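Local atomic coordinates of walker-type atpase (PDB entry 2QEN), a protein that is of unknown cellular function but binds ADP and magnesium and, as a Walker-type P-loop ATPase, probably binds ATP. Residues L104-P108 against R109-L113; N121-G124 against E125-E129. The protein carries 1 engineered substitution. All blocks are in the same frame, centred on the assembly; numbering follows the deposited sequence.

Contact 1 (L104-P108 against R109-L113)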
loop_
_atom_site.group_PDB
_atom_site.type_symbol
_atom_site.label_atom_id
_atom_site.label_comp_id
_atom_site.label_asym_id
_atom_site.label_seq_id
_atom_site.Cartn_x
_atom_site.Cartn_y
_atom_site.Cartn_z
ATOM N N LEU A 104 4.180 18.826 -20.731
ATOM C CA LEU A 104 3.633 17.727 -21.529
ATOM C C LEU A 104 4.133 17.714 -22.968
ATOM O O LEU A 104 4.155 16.656 -23.600
ATOM C CB LEU A 104 2.101 17.741 -21.513
ATOM C CG LEU A 104 1.399 17.506 -20.176
ATOM C CD1 LEU A 104 -0.101 17.450 -20.417
ATOM C CD2 LEU A 104 1.886 16.225 -19.509
ATOM N N THR A 105 4.528 18.886 -23.474
ATOM C CA THR A 105 5.105 19.018 -24.813
ATOM C C THR A 105 6.574 18.601 -24.818
ATOM O O THR A 105 7.136 18.312 -25.896
ATOM C CB THR A 105 5.039 20.478 -25.330
ATOM O OG1 THR A 105 3.783 21.067 -24.986
ATOM C CG2 THR A 105 5.204 20.524 -26.843
ATOM N N LEU A 106 7.191 18.580 -23.614
ATOM C CA LEU A 106 8.657 18.452 -23.497
ATOM C C LEU A 106 9.099 17.008 -23.290
ATOM O O LEU A 106 8.420 16.232 -22.602
ATOM C CB LEU A 106 9.212 19.366 -22.355
ATOM C CG LEU A 106 8.897 20.904 -22.520
ATOM C CD1 LEU A 106 9.769 21.812 -21.563
ATOM C CD2 LEU A 106 9.121 21.357 -23.999
ATOM N N GLU A 107 10.242 16.658 -23.887
ATOM C CA GLU A 107 10.851 15.333 -23.714
ATOM C C GLU A 107 11.376 15.173 -22.289
ATOM O O GLU A 107 12.018 16.083 -21.768
ATOM C CB GLU A 107 11.967 15.082 -24.752
ATOM C CG GLU A 107 12.897 16.266 -25.001
ATOM C CD GLU A 107 13.882 16.034 -26.144
ATOM O OE1 GLU A 107 14.413 14.905 -26.261
ATOM O OE2 GLU A 107 14.140 16.987 -26.922
ATOM N N PRO A 108 11.076 14.026 -21.646
ATOM C CA PRO A 108 11.476 13.754 -20.252
ATOM C C PRO A 108 12.966 13.972 -19.969
ATOM O O PRO A 108 13.319 14.401 -18.865
ATOM C CB PRO A 108 11.106 12.281 -20.063
ATOM C CG PRO A 108 10.039 12.030 -21.052
ATOM C CD PRO A 108 10.294 12.914 -22.220
ATOM N N ARG A 109 13.811 13.680 -20.962
ATOM C CA ARG A 109 15.268 13.911 -20.911
ATOM C C ARG A 109 15.659 15.326 -20.492
ATOM O O ARG A 109 16.694 15.524 -19.853
ATOM C CB ARG A 109 15.899 13.637 -22.283
ATOM C CG ARG A 109 16.244 12.187 -22.560
ATOM C CD ARG A 109 17.017 12.030 -23.869
ATOM N NE ARG A 109 17.450 10.646 -24.077
ATOM C CZ ARG A 109 18.047 10.193 -25.176
ATOM N NH1 ARG A 109 18.300 11.006 -26.195
ATOM N NH2 ARG A 109 18.399 8.914 -25.256
ATOM N N LYS A 110 14.838 16.305 -20.869
ATOM C CA LYS A 110 15.181 17.716 -20.702
ATOM C C LYS A 110 14.329 18.472 -19.660
ATOM O O LYS A 110 14.324 19.710 -19.632
ATOM C CB LYS A 110 15.153 18.405 -22.068
ATOM C CG LYS A 110 16.171 17.806 -23.050
ATOM C CD LYS A 110 16.232 18.553 -24.376
ATOM C CE LYS A 110 17.312 17.979 -25.303
ATOM N NZ LYS A 110 17.145 16.519 -25.604
ATOM N N LEU A 111 13.631 17.730 -18.799
ATOM C CA LEU A 111 12.808 18.323 -17.732
ATOM C C LEU A 111 13.384 18.032 -16.345
ATOM O O LEU A 111 13.919 16.951 -16.108
ATOM C CB LEU A 111 11.360 17.793 -17.790
ATOM C CG LEU A 111 10.358 18.357 -18.807
ATOM C CD1 LEU A 111 9.147 17.445 -18.959
ATOM C CD2 LEU A 111 9.923 19.770 -18.434
ATOM N N SER A 112 13.271 18.994 -15.432
ATOM C CA SER A 112 13.569 18.750 -14.022
ATOM C C SER A 112 12.286 18.442 -13.242
ATOM O O SER A 112 11.186 18.847 -13.636
ATOM C CB SER A 112 14.314 19.933 -13.394
ATOM O OG SER A 112 13.443 20.978 -13.014
ATOM N N LEU A 113 12.435 17.720 -12.136
ATOM C CA LEU A 113 11.317 17.416 -11.262
ATOM C C LEU A 113 10.665 18.672 -10.692
ATOM O O LEU A 113 9.448 18.749 -10.580
ATOM C CB LEU A 113 11.775 16.501 -10.125
ATOM C CG LEU A 113 12.152 15.060 -10.469
ATOM C CD1 LEU A 113 12.761 14.444 -9.235
ATOM C CD2 LEU A 113 10.929 14.254 -10.930
#
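Leu106 and Leu111 meet across a short 3-10 turn, their side chains running at about a right angle to each other. This is the tight side of the contact. CD1 of Leu106 lies 3.7 Å from CD2 of Leu111, while CB of Leu106 rests 3.9 Å from Leu111 CG, so that the buried leucine is covered by the base of its partner as well as by one branch. The turn that brings them together pivots on Pro108 and Arg109. It is closed by Lys110 N on Glu107 O at 3.0 Å, a nearly straight bond (162°) whose donor sits above the carbonyl plane, and is continued by a weak bond from Leu111 N to Pro108 O.

The solvent side is looser and charged. CG of Glu107 is wedged between its own backbone N and carbonyl carbon (chi1 42°), and the extended chain beyond it runs out over Lys110. That lysine bends at its last torsion (chi4 57°) to set NZ 3.2 Å from Glu107 OE1, forming a salt bridge, with Glu107 OE2 only slightly farther, at 3.3 Å. Arg109 stretches away, with a long, weak ion pair to Glu75.

Pro108 and Leu111 pack on Gln82 of helix 74-84, and Arg74 of that helix donates to Arg109 O; Ser112 then serves as the N-cap of helix 113-127, which leads into strand 130-135.

Contact 2 (N121-G124 against E125-E129)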
loop_
_atom_site.group_PDB
_atom_site.type_symbol
_atom_site.label_atom_id
_atom_site.label_comp_id
_atom_site.label_asym_id
_atom_site.label_seq_id
_atom_site.Cartn_x
_atom_site.Cartn_y
_atom_site.Cartn_z
ATOM N N ASN A 121 1.571 22.915 -9.277
ATOM C CA ASN A 121 1.161 23.884 -8.264
ATOM C C ASN A 121 0.400 25.084 -8.871
ATOM O O ASN A 121 -0.563 25.568 -8.275
ATOM C CB ASN A 121 2.373 24.372 -7.456
ATOM C CG ASN A 121 1.977 25.293 -6.305
ATOM O OD1 ASN A 121 1.435 24.843 -5.299
ATOM N ND2 ASN A 121 2.248 26.587 -6.449
ATOM N N ASP A 122 0.847 25.558 -10.041
ATOM C CA ASP A 122 0.137 26.604 -10.820
ATOM C C ASP A 122 -1.278 26.141 -11.169
ATOM O O ASP A 122 -2.229 26.921 -11.142
ATOM C CB ASP A 122 0.875 26.917 -12.132
ATOM C CG ASP A 122 2.186 27.660 -11.925
ATOM O OD1 ASP A 122 2.466 28.113 -10.787
ATOM O OD2 ASP A 122 2.945 27.796 -12.913
ATOM N N LEU A 123 -1.400 24.853 -11.492
ATOM C CA LEU A 123 -2.687 24.240 -11.779
ATOM C C LEU A 123 -3.538 24.183 -10.494
ATOM O O LEU A 123 -4.746 24.480 -10.516
ATOM C CB LEU A 123 -2.460 22.857 -12.401
ATOM C CG LEU A 123 -3.602 21.909 -12.777
ATOM C CD1 LEU A 123 -4.601 22.615 -13.678
ATOM C CD2 LEU A 123 -3.035 20.662 -13.468
ATOM N N GLY A 124 -2.878 23.848 -9.381
ATOM C CA GLY A 124 -3.487 23.858 -8.057
ATOM C C GLY A 124 -4.062 25.209 -7.672
ATOM O O GLY A 124 -5.099 25.280 -7.014
ATOM N N GLU A 125 -3.382 26.278 -8.087
ATOM C CA GLU A 125 -3.813 27.650 -7.817
ATOM C C GLU A 125 -5.173 27.964 -8.407
ATOM O O GLU A 125 -5.944 28.718 -7.814
ATOM C CB GLU A 125 -2.802 28.657 -8.365
ATOM C CG GLU A 125 -1.720 29.027 -7.384
ATOM C CD GLU A 125 -0.622 29.887 -7.999
ATOM O OE1 GLU A 125 -0.877 30.617 -8.988
ATOM O OE2 GLU A 125 0.508 29.827 -7.472
ATOM N N GLU A 126 -5.447 27.414 -9.585
ATOM C CA GLU A 126 -6.728 27.614 -10.233
ATOM C C GLU A 126 -7.808 26.757 -9.574
ATOM O O GLU A 126 -8.917 27.243 -9.305
ATOM C CB GLU A 126 -6.646 27.312 -11.727
ATOM C CG GLU A 126 -7.988 27.510 -12.420
ATOM C CD GLU A 126 -7.933 27.392 -13.929
ATOM O OE1 GLU A 126 -6.816 27.363 -14.497
ATOM O OE2 GLU A 126 -9.020 27.340 -14.545
ATOM N N LEU A 127 -7.469 25.498 -9.311
ATOM C CA LEU A 127 -8.405 24.519 -8.772
ATOM C C LEU A 127 -8.659 24.694 -7.276
ATOM O O LEU A 127 -9.725 24.325 -6.771
ATOM C CB LEU A 127 -7.884 23.094 -9.032
ATOM C CG LEU A 127 -7.820 22.606 -10.481
ATOM C CD1 LEU A 127 -6.714 21.577 -10.667
ATOM C CD2 LEU A 127 -9.148 22.026 -10.872
ATOM N N GLY A 128 -7.677 25.256 -6.577
ATOM C CA GLY A 128 -7.686 25.293 -5.118
ATOM C C GLY A 128 -6.513 24.490 -4.602
ATOM O O GLY A 128 -5.696 24.995 -3.822
ATOM N N GLU A 129 -6.407 23.262 -5.112
ATOM C CA GLU A 129 -5.450 22.260 -4.666
ATOM C C GLU A 129 -5.251 21.240 -5.782
ATOM O O GLU A 129 -6.220 20.851 -6.451
ATOM C CB GLU A 129 -6.068 21.510 -3.488
ATOM C CG GLU A 129 -5.113 20.929 -2.514
ATOM C CD GLU A 129 -5.754 20.779 -1.164
ATOM O OE1 GLU A 129 -6.519 19.814 -0.967
ATOM O OE2 GLU A 129 -5.488 21.633 -0.288
HETATM O O HOH W 1 0.975 28.700 -4.881
#
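The C-terminal end of helix 113-127, in the ATPase domain, closes with Gly128, whose positive phi (116°) turns the chain out of the helix toward strand 130-135. The last turn is held by Leu127 N on Leu123 O at 3.1 Å and by a short bond from Gly128 N to Gly124 O.

On the flank facing helix 88-95, buried Leu123 and the partly exposed Leu127 lie side by side and point the same way, with CD1 of Leu127 3.8 Å from both CG and CD1 of Leu123. Phe88 and Phe95 of helix 88-95 cover this pair, Phe88 touching Leu123 and Phe95 touching Leu127.

The other flank is polar. Asp122 OD1 and Glu125 OE2 come within 4.2 Å, a like-charge approach that may slightly raise the pKa of either, though both residues are exposed to solvent. Asn121 has its CG trans to the backbone N (chi1 -175°), which sends the amide along the helix toward Glu125; OD1 takes a weak bond from Asn164 N. The amide and the Glu125 carboxylate are nearly perpendicular, and one water bridges them: it accepts from Asn121 ND2 at 2.9 Å and donates to Glu125 OE2 at 2.9 Å.

Overall arrangement
Contacts 1 and 2 mark the two ends of helix 113-127: the turn of 104-113 delivers Ser112 to its start, and 121-129 brings it to its close. Their centres are 20 Å apart and their nearest atoms about 8 Å, so the helix links them without direct touch. Both lie on the same side of the chain's centre, 28 and 27 Å from it, away from the nucleotide site. The connection to that site runs through the sheet: contact 2 opens into strand 130-135, which ends at Asp135; it and the adjoining Glu136 are magnesium-binding positions, though not bound to the metal in this model, while Gly43, Lys44 and Ser45 of the P-loop bind ADP, Ser45 also binding magnesium.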